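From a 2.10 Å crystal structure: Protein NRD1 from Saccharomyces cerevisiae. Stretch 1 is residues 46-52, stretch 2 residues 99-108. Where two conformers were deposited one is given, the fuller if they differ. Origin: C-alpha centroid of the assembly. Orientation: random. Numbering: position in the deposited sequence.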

# COMPACT_ATOMS: atom_id res chain seq x y z
N ILE A 46 3.78 -6.94 1.59
CA ILE A 46 3.58 -5.73 0.81
C ILE A 46 4.16 -4.51 1.54
O ILE A 46 4.59 -3.58 0.91
N ILE A 47 4.11 -4.54 2.86
CA ILE A 47 4.81 -3.55 3.72
C ILE A 47 6.31 -3.56 3.45
O ILE A 47 6.94 -2.51 3.23
N ASP A 48 6.88 -4.76 3.43
CA ASP A 48 8.30 -4.95 3.24
C ASP A 48 8.72 -4.63 1.80
O ASP A 48 9.83 -4.14 1.56
N TYR A 49 7.85 -4.94 0.85
CA TYR A 49 8.11 -4.56 -0.52
C TYR A 49 8.26 -3.02 -0.61
O TYR A 49 9.18 -2.51 -1.24
N SER A 50 7.34 -2.30 -0.00
CA SER A 50 7.44 -0.83 0.13
C SER A 50 8.76 -0.33 0.74
O SER A 50 9.36 0.66 0.31
N ARG A 51 9.14 -0.98 1.83
CA ARG A 51 10.40 -0.68 2.52
C ARG A 51 11.66 -0.87 1.71
O ARG A 51 12.60 -0.12 1.88
N LEU A 52 11.65 -1.86 0.83
CA LEU A 52 12.88 -2.36 0.25
C LEU A 52 13.01 -2.14 -1.27
O LEU A 52 14.06 -2.39 -1.84
N GLU A 99 -0.60 1.17 11.13
CA GLU A 99 0.52 1.36 12.06
C GLU A 99 1.89 1.68 11.40
O GLU A 99 2.74 2.25 12.04
N VAL A 100 2.08 1.36 10.12
CA VAL A 100 3.34 1.67 9.41
C VAL A 100 3.21 2.68 8.27
O VAL A 100 4.22 3.06 7.70
N ILE A 101 1.98 3.11 7.93
CA ILE A 101 1.78 3.96 6.77
C ILE A 101 2.58 5.31 6.79
O ILE A 101 3.00 5.80 5.74
N GLN A 102 2.74 5.93 7.97
CA GLN A 102 3.53 7.15 8.00
C GLN A 102 5.01 6.91 7.68
O GLN A 102 5.61 7.71 6.95
N GLU A 103 5.58 5.82 8.23
CA GLU A 103 6.94 5.37 7.88
C GLU A 103 7.08 5.17 6.36
O GLU A 103 8.03 5.66 5.70
N LEU A 104 6.12 4.43 5.80
CA LEU A 104 6.20 4.09 4.40
C LEU A 104 6.01 5.32 3.53
O LEU A 104 6.67 5.44 2.52
N LEU A 105 5.04 6.17 3.86
CA LEU A 105 4.85 7.43 3.10
C LEU A 105 6.03 8.38 3.14
O LEU A 105 6.42 8.91 2.11
N SER A 106 6.57 8.64 4.35
CA SER A 106 7.70 9.56 4.47
C SER A 106 8.85 9.10 3.61
O SER A 106 9.45 9.91 2.91
N ASP A 107 9.17 7.80 3.68
CA ASP A 107 10.25 7.26 2.87
C ASP A 107 9.92 7.31 1.36
O ASP A 107 10.77 7.65 0.57
N ALA A 108 8.71 6.92 0.97
CA ALA A 108 8.35 6.93 -0.45
C ALA A 108 8.49 8.35 -1.01
O ALA A 108 9.04 8.52 -2.10

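Two helices of NRD1, running in nearly the same direction with axes 9.9 Å apart and crossing at 25°, meet through a small apolar seam bordered by a bidentate salt bridge and a bridging water, a compact example of how helix pairs combine greasy packing with polar clamps. Leu 104 lies at the centre. Its CA-to-CB bond points sideways, but the m,t rotamer brings the end of the side chain nearer the partner helix, where CD2 lies 3.7 Å from Arg 51 CG and CD1 3.9 Å from Ser 50 OG. One turn earlier, Val 100 (m) points toward the partner, and its CG2 meets CD1 of Ile 47 (m,t) at 3.7 Å.

Arg 51 also starts sideways, yet its extended m,t,t chain carries the guanidinium to Glu 103 (t,t), whose CA-to-CB bond points toward the partner helix. The carboxylate engages the guanidinium edge with two hydrogen bonds, Arg 51 NE to Glu 103 OE2 at 2.8 Å and Arg 51 NH2 to Glu 103 OE1 at 3.0 Å. The remaining nitrogen, Arg 51 NH1, reaches Asp 48 OD1 at 2.9 Å, so both acids hold the group in place.

Ser 50 (t) points inward; water 1 bridges its OG, at 3.0 Å, to Leu 104 O, to which the water donates at 2.7 Å.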

# COMPACT_ATOMS: atom_id res chain seq x y z
CB ILE A 46 2.09 -5.55 0.30
CG1 ILE A 46 1.11 -5.10 1.41
CG2 ILE A 46 1.64 -6.82 -0.50
CD1 ILE A 46 -0.34 -4.81 0.93
CB ILE A 47 4.52 -3.80 5.23
CG1 ILE A 47 3.04 -3.44 5.54
CG2 ILE A 47 5.44 -2.94 6.11
CD1 ILE A 47 2.56 -3.82 6.94
CB ASP A 48 8.67 -6.38 3.67
CG ASP A 48 8.63 -6.57 5.20
OD1 ASP A 48 8.66 -5.56 5.94
OD2 ASP A 48 8.65 -7.73 5.71
CB TYR A 49 6.96 -5.04 -1.45
CG TYR A 49 7.22 -4.55 -2.83
CD1 TYR A 49 8.27 -5.11 -3.60
CD2 TYR A 49 6.49 -3.47 -3.36
CE1 TYR A 49 8.54 -4.62 -4.90
CE2 TYR A 49 6.72 -3.00 -4.63
CZ TYR A 49 7.79 -3.54 -5.38
OH TYR A 49 8.07 -3.03 -6.63
CB SER A 50 6.25 -0.28 0.95
OG SER A 50 6.09 1.12 0.75
CB ARG A 51 10.54 -1.53 3.78
CG ARG A 51 9.59 -1.13 4.84
CD ARG A 51 9.69 -2.12 5.97
NE ARG A 51 9.01 -1.55 7.15
CZ ARG A 51 8.48 -2.26 8.15
NH1 ARG A 51 8.59 -3.60 8.14
NH2 ARG A 51 7.93 -1.62 9.19
CB LEU A 52 12.99 -3.88 0.54
CG LEU A 52 13.15 -4.22 2.05
CD1 LEU A 52 12.97 -5.73 2.38
CD2 LEU A 52 14.45 -3.68 2.65
CB GLU A 99 0.60 0.25 13.12
CG GLU A 99 -0.60 0.24 14.12
CD GLU A 99 -0.86 1.59 14.81
OE1 GLU A 99 -0.04 2.01 15.67
OE2 GLU A 99 -1.88 2.25 14.47
CB VAL A 100 4.06 0.41 8.81
CG1 VAL A 100 4.48 -0.57 9.98
CG2 VAL A 100 3.18 -0.21 7.74
CB ILE A 101 0.27 4.19 6.43
CG1 ILE A 101 0.11 4.50 4.95
CG2 ILE A 101 -0.41 5.27 7.33
CD1 ILE A 101 0.72 3.47 4.01
CB GLN A 102 3.38 7.78 9.35
CG GLN A 102 1.97 8.26 9.54
CD GLN A 102 1.74 8.79 10.93
OE1 GLN A 102 1.03 8.17 11.71
NE2 GLN A 102 2.39 9.90 11.26
CB GLU A 103 7.28 4.04 8.59
CG GLU A 103 8.55 3.35 8.09
CD GLU A 103 8.59 1.86 8.40
OE1 GLU A 103 7.88 1.41 9.36
OE2 GLU A 103 9.34 1.15 7.67
CB LEU A 104 5.13 3.02 4.03
CG LEU A 104 5.22 1.68 4.74
CD1 LEU A 104 4.13 0.74 4.10
CD2 LEU A 104 6.62 1.05 4.72
CB LEU A 105 3.62 8.21 3.65
CG LEU A 105 2.28 7.60 3.22
CD1 LEU A 105 1.13 8.04 4.22
CD2 LEU A 105 1.95 7.92 1.73
CB SER A 106 8.14 9.75 5.95
OG SER A 106 6.98 10.20 6.65
CB ASP A 107 10.57 5.81 3.27
CG ASP A 107 11.90 5.35 2.74
OD1 ASP A 107 12.88 6.14 2.82
OD2 ASP A 107 12.01 4.17 2.32
CB ALA A 108 6.91 6.39 -0.67
O HOH W 1 8.06 3.27 1.58